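Local coordinates for colicin B (Escherichia coli, PDB 1RH1), which kills Escherichia coli and closely related bacteria by forming a channel in the cytoplasmic membrane, which depolarises it and dissipates cellular energy, at residues S100-V105 with A121-A126; L158-N163 with I269-E274; D317-L322 with N357-T362. All coordinates share one frame; numbering follows the deposited sequence.

How the contacts relate
From the N terminus, contact 1 comes first. It closes a short loop, with 15 residues between its segments, and packs helix 99-110 on strand 121-128 of an antiparallel sheet. Contact 2 follows with a much longer closure. It brings the loop before strand 163-167 against strand 266-271 of the large mixed sheet, and 55 of the 105 residues between are strand. The chain then enters the long helix 291-340. Contact 3 sets that helix against the loop after helix 342-357 in the pore-forming part. The three closures follow in series, none nested or crossed. The centres of contacts 1 and 2 lie about 27 Å apart, and those of contacts 2 and 3 about 44 Å.

Contact 1: residues S100-V105 with A121-A126; sequences SAARTV and AAVSFA
Ala102 and Val105 of helix 99-110 pack on Val123 of strand 121-128. They lie about one turn apart on the same side of the helix, and the bond from CA to CB points toward the strand in each. Val123 points back between them. Its CG1 stands anti to the backbone N (chi1 -177°), and its CG2 lies beside that N. Both branches meet Val105: Val105 CG1 is 3.7 Å from Val123 CG2 and 3.8 Å from Val123 CG1. The two valine side chains cross at about a right angle, and only one branch of Val105 makes the close approach.

The other half of the contact is side chain on backbone. Val123 CB is 3.6 Å from Ala102 O. The methyl of Ala102 comes against the strand backbone, with CB 3.7 Å from Val123 O and 3.8 Å from Ser124 O. Farther along, Ala102 CB meets Phe125 CB at 3.9 Å. In Phe125, CG sits between the backbone N and the carbonyl carbon (chi1 64°), and the end of the side chain leads away from 100-105. Phe125 also touches Val99 at the start of the same helix, Ile69 and Leu171.

No hydrogen bond joins the two segments. Leu106 of the same helix also touches Val123, and Ile184 of the neighbouring strand 179-186 reaches Ala102. Phe125 and Ala126 form a classic beta bulge opposite Met182, where the strand turns a corner. The axes of segments 100-105 and 121-124 approach to 7.7 Å, with 142° between their directions. This is a helix packed by small apolar residues on one face of an antiparallel sheet.

Contact 2: residues L158-N163 with I269-E274; sequences LPAAGN and IVRFPE
Arg271 carries this contact, reaching from the end of strand 266-271 to the loop 158-163. Its guanidinium lies against loop backbone. Pro159 O and Leu158 CB are over one face of the group. NH1 of Arg271 comes within 2.9 Å of Pro159 O, but the angle is poor and the pair is not a hydrogen bond. CZ of Arg271 is 3.3 Å from the same oxygen. NH2 of Arg271 is 3.5 Å from Leu158 O. Ala160 meets the group obliquely, its CA 3.3 Å from Arg271 NH1.

The side chain gets there by a long reach. CG stands anti to the backbone N (chi1 173°), and the chain is bent at chi3 (-140°). Beside it lies a small apolar patch, where Leu158 CD1 approaches Ile269 CG2 at 4.5 Å. Leu158 and Ile269 are both buried, and both pack on Pro280 and Val165.

The next shell shapes the loop. Asn163 ND2 donates to Ala160 O at 2.9 Å, with an N-H...acceptor angle of 158°. The oxygen lies close to the amide plane of Asn163, while the donor is tilted from the carbonyl plane of Ala160. This bond spans the bend at Gly162, whose backbone angles favour glycine. Gly162 and Asn163 also bond through their backbones to Val194, and Ile269 bonds to Pro193 and Val195. Strands 163-167 and 266-271 both pair with strand 189-201 in the large mixed sheet, where loop and strand end meet.

No hydrogen bond crosses between the segments. The chemistry is that of a probably positive, flat group with the carbonyl oxygen of Pro159 over one face and that of Leu158 near NH2. Their partial negative charge would favour it electrostatically without directed bonds.

Contact 3: residues D317-L322 with N357-T362; sequences DEKTVL and NFQGKT
Leu322 and Glu318, one turn apart on the long helix 291-340, meet a type II beta turn that runs from Phe358 to Lys361. The turn follows helix 342-357 in the helical pore-forming domain of this channel-forming colicin. It is closed by Lys361 N bonding to Phe358 O at 2.8 Å. Gly360 takes the third position with a positive phi (89°), as a type II turn favours. Across the contact the backbones stay apart: CA of Glu318 and CA of Gln359 are 7.3 Å from each other.

Side chains fill this gap, and Gln359 does most of it. Chi1 of -170° sets its CG anti to the backbone N, and the extended chain beyond carries the amide to the helix. Glu318 and Lys319 meet it at different points. Glu318 OE1 lies 3.8 Å from Gln359 CG, and the carboxylate and amide planes are 29° apart. NE2 of Gln359 passes near Glu318 CB and makes a weak hydrogen bond to Glu315 O, earlier on the helix. The Lys319 side chain crosses that of Gln359 at about a right angle.

Leu322 supplies the apolar part, its two methyls dividing the work. CD2 approaches Phe358 CB at 4.3 Å, while the end of the Phe358 side chain leads away. Phe358 also touches Ser457 and Leu461 of helix 457-472. That helix also touches Glu318 and Leu322. Lys361 CB sits over the centre of one face of the Phe358 ring, 3.8 Å above its plane. The other methyl, Leu322 CD1, rests 3.8 Å from Gln359 CB.

Contact 1: residues S100-V105 with A121-A126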
loop_
_atom_site.group_PDB
_atom_site.type_symbol
_atom_site.label_atom_id
_atom_site.label_comp_id
_atom_site.label_asym_id
_atom_site.label_seq_id
_atom_site.Cartn_x
_atom_site.Cartn_y
_atom_site.Cartn_z
ATOM N N SER A 100 26.084 6.911 3.365
ATOM C CA SER A 100 26.045 8.334 3.137
ATOM C C SER A 100 25.977 8.700 1.658
ATOM O O SER A 100 25.334 9.687 1.310
ATOM C CB SER A 100 27.267 8.894 3.818
ATOM O OG SER A 100 27.410 10.301 3.704
ATOM N N ALA A 101 26.587 7.891 0.783
ATOM C CA ALA A 101 26.512 8.108 -0.660
ATOM C C ALA A 101 25.146 7.707 -1.202
ATOM O O ALA A 101 24.571 8.451 -1.996
ATOM C CB ALA A 101 27.547 7.286 -1.386
ATOM N N ALA A 102 24.593 6.552 -0.798
ATOM C CA ALA A 102 23.264 6.126 -1.199
ATOM C C ALA A 102 22.194 7.079 -0.686
ATOM O O ALA A 102 21.145 7.238 -1.302
ATOM C CB ALA A 102 22.958 4.765 -0.632
ATOM N N ARG A 103 22.431 7.748 0.447
ATOM C CA ARG A 103 21.471 8.653 1.031
ATOM C C ARG A 103 21.418 9.894 0.187
ATOM O O ARG A 103 20.332 10.405 -0.072
ATOM C CB ARG A 103 21.901 8.978 2.412
ATOM C CG ARG A 103 20.967 9.902 3.168
ATOM C CD ARG A 103 21.233 9.829 4.675
ATOM N NE ARG A 103 22.649 9.753 5.008
ATOM C CZ ARG A 103 23.156 8.792 5.800
ATOM N NH1 ARG A 103 22.412 7.819 6.358
ATOM N NH2 ARG A 103 24.470 8.812 6.022
ATOM N N THR A 104 22.588 10.344 -0.282
ATOM C CA THR A 104 22.660 11.505 -1.147
ATOM C C THR A 104 21.866 11.269 -2.410
ATOM O O THR A 104 21.129 12.167 -2.785
ATOM C CB THR A 104 24.080 11.801 -1.506
ATOM O OG1 THR A 104 24.739 12.140 -0.308
ATOM C CG2 THR A 104 24.202 12.945 -2.449
ATOM N N VAL A 105 21.941 10.106 -3.063
ATOM C CA VAL A 105 21.125 9.821 -4.235
ATOM C C VAL A 105 19.656 9.726 -3.852
ATOM O O VAL A 105 18.804 10.201 -4.606
ATOM C CB VAL A 105 21.610 8.516 -4.869
ATOM C CG1 VAL A 105 20.737 8.065 -6.017
ATOM C CG2 VAL A 105 23.010 8.768 -5.388
ATOM N N ALA A 121 11.103 4.990 -1.340
ATOM C CA ALA A 121 12.033 5.028 -2.449
ATOM C C ALA A 121 13.330 4.409 -1.954
ATOM O O ALA A 121 13.648 4.492 -0.763
ATOM C CB ALA A 121 12.283 6.449 -2.868
ATOM N N ALA A 122 14.115 3.792 -2.838
ATOM C CA ALA A 122 15.292 3.095 -2.385
ATOM C C ALA A 122 16.494 3.319 -3.249
ATOM O O ALA A 122 16.360 3.502 -4.449
ATOM C CB ALA A 122 15.024 1.609 -2.353
ATOM N N VAL A 123 17.665 3.331 -2.618
ATOM C CA VAL A 123 18.925 3.351 -3.319
ATOM C C VAL A 123 19.901 2.351 -2.670
ATOM O O VAL A 123 20.178 2.423 -1.480
ATOM C CB VAL A 123 19.510 4.786 -3.296
ATOM C CG1 VAL A 123 20.804 4.777 -4.107
ATOM C CG2 VAL A 123 18.592 5.817 -3.965
ATOM N N SER A 124 20.473 1.382 -3.393
ATOM C CA SER A 124 21.403 0.400 -2.836
ATOM C C SER A 124 22.758 0.911 -2.355
ATOM O O SER A 124 23.308 1.799 -2.995
ATOM C CB SER A 124 21.671 -0.698 -3.870
ATOM O OG SER A 124 22.270 -0.163 -5.044
ATOM N N PHE A 125 23.312 0.360 -1.261
ATOM C CA PHE A 125 24.655 0.699 -0.838
ATOM C C PHE A 125 25.629 -0.509 -0.806
ATOM O O PHE A 125 26.860 -0.374 -0.763
ATOM C CB PHE A 125 24.541 1.423 0.520
ATOM C CG PHE A 125 23.994 0.704 1.738
ATOM C CD1 PHE A 125 24.852 -0.031 2.555
ATOM C CD2 PHE A 125 22.638 0.767 2.036
ATOM C CE1 PHE A 125 24.348 -0.703 3.657
ATOM C CE2 PHE A 125 22.149 0.090 3.138
ATOM C CZ PHE A 125 23.004 -0.644 3.941
ATOM N N ALA A 126 25.097 -1.742 -0.894
ATOM C CA ALA A 126 25.877 -2.979 -1.006
ATOM C C ALA A 126 25.048 -4.034 -1.697
ATOM O O ALA A 126 23.839 -4.119 -1.479
ATOM C CB ALA A 126 26.240 -3.582 0.314
#

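Contact 2: residues L158-N163 with I269-E274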
loop_
_atom_site.group_PDB
_atom_site.type_symbol
_atom_site.label_atom_id
_atom_site.label_comp_id
_atom_site.label_asym_id
_atom_site.label_seq_id
_atom_site.Cartn_x
_atom_site.Cartn_y
_atom_site.Cartn_z
ATOM N N LEU A 158 12.126 9.487 22.552
ATOM C CA LEU A 158 11.790 8.150 22.064
ATOM C C LEU A 158 10.625 7.544 22.830
ATOM O O LEU A 158 10.490 7.820 24.024
ATOM C CB LEU A 158 12.946 7.201 22.227
ATOM C CG LEU A 158 14.106 7.395 21.316
ATOM C CD1 LEU A 158 15.181 6.434 21.751
ATOM C CD2 LEU A 158 13.677 7.206 19.868
ATOM N N PRO A 159 9.760 6.710 22.257
ATOM C CA PRO A 159 8.739 5.995 23.009
ATOM C C PRO A 159 9.323 4.974 24.002
ATOM O O PRO A 159 10.511 4.638 23.994
ATOM C CB PRO A 159 7.903 5.353 21.945
ATOM C CG PRO A 159 8.388 5.886 20.622
ATOM C CD PRO A 159 9.834 6.217 20.895
ATOM N N ALA A 160 8.471 4.482 24.906
ATOM C CA ALA A 160 8.817 3.374 25.798
ATOM C C ALA A 160 8.924 2.126 24.948
ATOM O O ALA A 160 8.080 1.953 24.061
ATOM C CB ALA A 160 7.731 3.083 26.830
ATOM N N ALA A 161 9.903 1.245 25.228
ATOM C CA ALA A 161 10.076 0.042 24.417
ATOM C C ALA A 161 8.799 -0.736 24.161
ATOM O O ALA A 161 7.831 -0.682 24.909
ATOM C CB ALA A 161 11.053 -0.893 25.060
ATOM N N GLY A 162 8.752 -1.386 23.012
ATOM C CA GLY A 162 7.538 -2.062 22.609
ATOM C C GLY A 162 6.568 -1.094 21.959
ATOM O O GLY A 162 5.358 -1.247 22.083
ATOM N N ASN A 163 7.091 -0.061 21.302
ATOM C CA ASN A 163 6.309 0.870 20.521
ATOM C C ASN A 163 7.157 1.318 19.353
ATOM O O ASN A 163 8.392 1.300 19.393
ATOM C CB ASN A 163 5.920 2.103 21.310
ATOM C CG ASN A 163 4.851 1.845 22.356
ATOM O OD1 ASN A 163 3.648 1.959 22.110
ATOM N ND2 ASN A 163 5.297 1.467 23.557
ATOM N N ILE A 269 15.250 0.015 17.004
ATOM C CA ILE A 269 16.067 1.024 17.636
ATOM C C ILE A 269 16.227 0.524 19.045
ATOM O O ILE A 269 15.290 0.399 19.832
ATOM C CB ILE A 269 15.367 2.399 17.574
ATOM C CG1 ILE A 269 15.560 2.978 16.187
ATOM C CG2 ILE A 269 15.956 3.363 18.583
ATOM C CD1 ILE A 269 14.900 4.340 16.017
ATOM N N VAL A 270 17.476 0.156 19.299
ATOM C CA VAL A 270 17.867 -0.371 20.590
ATOM C C VAL A 270 18.127 0.828 21.473
ATOM O O VAL A 270 18.976 1.670 21.175
ATOM C CB VAL A 270 19.138 -1.212 20.460
ATOM C CG1 VAL A 270 19.492 -1.711 21.835
ATOM C CG2 VAL A 270 18.939 -2.408 19.555
ATOM N N ARG A 271 17.345 0.856 22.549
ATOM C CA ARG A 271 17.402 1.876 23.598
ATOM C C ARG A 271 18.142 1.351 24.843
ATOM O O ARG A 271 17.720 0.371 25.460
ATOM C CB ARG A 271 15.959 2.247 23.888
ATOM C CG ARG A 271 15.705 3.176 25.048
ATOM C CD ARG A 271 14.219 3.357 25.216
ATOM N NE ARG A 271 14.013 4.747 25.534
ATOM C CZ ARG A 271 12.909 5.194 26.123
ATOM N NH1 ARG A 271 11.917 4.357 26.459
ATOM N NH2 ARG A 271 12.799 6.508 26.373
ATOM N N PHE A 272 19.245 1.959 25.271
ATOM C CA PHE A 272 19.999 1.443 26.401
ATOM C C PHE A 272 19.453 1.821 27.787
ATOM O O PHE A 272 18.500 2.601 27.850
ATOM C CB PHE A 272 21.428 1.905 26.194
ATOM C CG PHE A 272 22.051 1.129 25.049
ATOM C CD1 PHE A 272 22.698 -0.079 25.304
ATOM C CD2 PHE A 272 21.967 1.608 23.738
ATOM C CE1 PHE A 272 23.253 -0.801 24.250
ATOM C CE2 PHE A 272 22.528 0.881 22.687
ATOM C CZ PHE A 272 23.172 -0.324 22.940
ATOM N N PRO A 273 19.914 1.287 28.936
ATOM C CA PRO A 273 19.267 1.477 30.223
ATOM C C PRO A 273 19.356 2.849 30.852
ATOM O O PRO A 273 20.182 3.697 30.508
ATOM C CB PRO A 273 19.875 0.405 31.106
ATOM C CG PRO A 273 20.202 -0.697 30.162
ATOM C CD PRO A 273 20.798 0.125 29.043
ATOM N N GLU A 274 18.434 2.915 31.827
ATOM C CA GLU A 274 18.203 3.973 32.815
ATOM C C GLU A 274 19.208 5.103 32.886
ATOM O O GLU A 274 18.830 6.228 32.582
ATOM C CB GLU A 274 18.086 3.390 34.280
ATOM C CG GLU A 274 19.273 2.628 34.935
ATOM C CD GLU A 274 19.346 2.687 36.470
ATOM O OE1 GLU A 274 18.711 1.849 37.121
ATOM O OE2 GLU A 274 20.049 3.554 37.014
#

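Contact 3: residues D317-L322 with N357-T362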
loop_
_atom_site.group_PDB
_atom_site.type_symbol
_atom_site.label_atom_id
_atom_site.label_comp_id
_atom_site.label_asym_id
_atom_site.label_seq_id
_atom_site.Cartn_x
_atom_site.Cartn_y
_atom_site.Cartn_z
ATOM N N ASP A 317 -9.314 4.602 -11.769
ATOM C CA ASP A 317 -10.318 4.685 -12.817
ATOM C C ASP A 317 -11.740 4.623 -12.271
ATOM O O ASP A 317 -12.613 5.318 -12.794
ATOM C CB ASP A 317 -10.076 3.558 -13.819
ATOM C CG ASP A 317 -8.806 3.656 -14.692
ATOM O OD1 ASP A 317 -8.003 4.589 -14.538
ATOM O OD2 ASP A 317 -8.620 2.790 -15.555
ATOM N N GLU A 318 -11.974 3.901 -11.159
ATOM C CA GLU A 318 -13.300 3.850 -10.549
ATOM C C GLU A 318 -13.640 5.223 -9.981
ATOM O O GLU A 318 -14.725 5.743 -10.233
ATOM C CB GLU A 318 -13.332 2.771 -9.438
ATOM C CG GLU A 318 -14.709 2.350 -8.886
ATOM C CD GLU A 318 -14.779 0.926 -8.292
ATOM O OE1 GLU A 318 -15.518 0.697 -7.325
ATOM O OE2 GLU A 318 -14.117 0.019 -8.808
ATOM N N LYS A 319 -12.675 5.831 -9.287
ATOM C CA LYS A 319 -12.810 7.153 -8.695
ATOM C C LYS A 319 -13.085 8.255 -9.720
ATOM O O LYS A 319 -13.865 9.176 -9.451
ATOM C CB LYS A 319 -11.530 7.455 -7.942
ATOM C CG LYS A 319 -11.380 8.800 -7.246
ATOM C CD LYS A 319 -12.236 8.817 -5.985
ATOM C CE LYS A 319 -11.460 9.481 -4.831
ATOM N NZ LYS A 319 -12.016 9.119 -3.528
ATOM N N THR A 320 -12.480 8.157 -10.917
ATOM C CA THR A 320 -12.665 9.196 -11.911
ATOM C C THR A 320 -14.020 9.088 -12.585
ATOM O O THR A 320 -14.581 10.128 -12.923
ATOM C CB THR A 320 -11.550 9.182 -13.016
ATOM O OG1 THR A 320 -11.917 8.232 -13.991
ATOM C CG2 THR A 320 -10.173 8.828 -12.483
ATOM N N VAL A 321 -14.582 7.889 -12.808
ATOM C CA VAL A 321 -15.894 7.816 -13.457
ATOM C C VAL A 321 -16.985 8.141 -12.454
ATOM O O VAL A 321 -18.030 8.676 -12.806
ATOM C CB VAL A 321 -16.180 6.408 -14.096
ATOM C CG1 VAL A 321 -14.987 6.134 -14.970
ATOM C CG2 VAL A 321 -16.316 5.254 -13.128
ATOM N N LEU A 322 -16.738 7.863 -11.178
ATOM C CA LEU A 322 -17.709 8.234 -10.179
ATOM C C LEU A 322 -17.683 9.754 -10.014
ATOM O O LEU A 322 -18.777 10.321 -9.913
ATOM C CB LEU A 322 -17.389 7.509 -8.852
ATOM C CG LEU A 322 -17.647 6.000 -8.723
ATOM C CD1 LEU A 322 -16.905 5.497 -7.506
ATOM C CD2 LEU A 322 -19.125 5.689 -8.590
ATOM N N ASN A 357 -19.767 8.349 -3.563
ATOM C CA ASN A 357 -19.244 7.521 -2.484
ATOM C C ASN A 357 -19.476 6.023 -2.667
ATOM O O ASN A 357 -18.951 5.199 -1.918
ATOM C CB ASN A 357 -19.877 7.938 -1.171
ATOM C CG ASN A 357 -19.680 9.397 -0.852
ATOM O OD1 ASN A 357 -20.553 9.964 -0.204
ATOM N ND2 ASN A 357 -18.581 10.023 -1.292
ATOM N N PHE A 358 -20.269 5.675 -3.683
ATOM C CA PHE A 358 -20.655 4.328 -4.024
ATOM C C PHE A 358 -19.513 3.359 -4.236
ATOM O O PHE A 358 -19.755 2.173 -4.375
ATOM C CB PHE A 358 -21.481 4.421 -5.245
ATOM C CG PHE A 358 -22.345 3.218 -5.433
ATOM C CD1 PHE A 358 -23.569 3.192 -4.795
ATOM C CD2 PHE A 358 -21.930 2.188 -6.271
ATOM C CE1 PHE A 358 -24.410 2.107 -4.993
ATOM C CE2 PHE A 358 -22.761 1.111 -6.469
ATOM C CZ PHE A 358 -23.998 1.075 -5.829
ATOM N N GLN A 359 -18.260 3.805 -4.263
ATOM C CA GLN A 359 -17.107 2.931 -4.366
ATOM C C GLN A 359 -17.110 1.845 -3.286
ATOM O O GLN A 359 -17.291 2.049 -2.079
ATOM C CB GLN A 359 -15.892 3.822 -4.278
ATOM C CG GLN A 359 -14.594 3.124 -4.612
ATOM C CD GLN A 359 -13.547 4.133 -5.059
ATOM O OE1 GLN A 359 -13.717 5.349 -4.886
ATOM N NE2 GLN A 359 -12.449 3.671 -5.668
ATOM N N GLY A 360 -16.980 0.631 -3.790
ATOM C CA GLY A 360 -17.003 -0.532 -2.930
ATOM C C GLY A 360 -18.424 -1.058 -2.716
ATOM O O GLY A 360 -18.586 -2.225 -2.326
ATOM N N LYS A 361 -19.464 -0.229 -2.947
ATOM C CA LYS A 361 -20.841 -0.674 -2.812
ATOM C C LYS A 361 -21.312 -1.407 -4.067
ATOM O O LYS A 361 -20.645 -1.487 -5.113
ATOM C CB LYS A 361 -21.725 0.537 -2.508
ATOM C CG LYS A 361 -21.304 1.243 -1.212
ATOM C CD LYS A 361 -22.011 2.580 -0.985
ATOM C CE LYS A 361 -21.255 3.467 0.020
ATOM N NZ LYS A 361 -21.509 4.881 -0.241
ATOM N N THR A 362 -22.491 -1.989 -3.886
ATOM C CA THR A 362 -23.107 -2.880 -4.854
ATOM C C THR A 362 -24.421 -2.316 -5.363
ATOM O O THR A 362 -25.189 -1.908 -4.487
ATOM C CB THR A 362 -23.280 -4.226 -4.120
ATOM O OG1 THR A 362 -21.947 -4.644 -3.866
ATOM C CG2 THR A 362 -24.034 -5.315 -4.876
#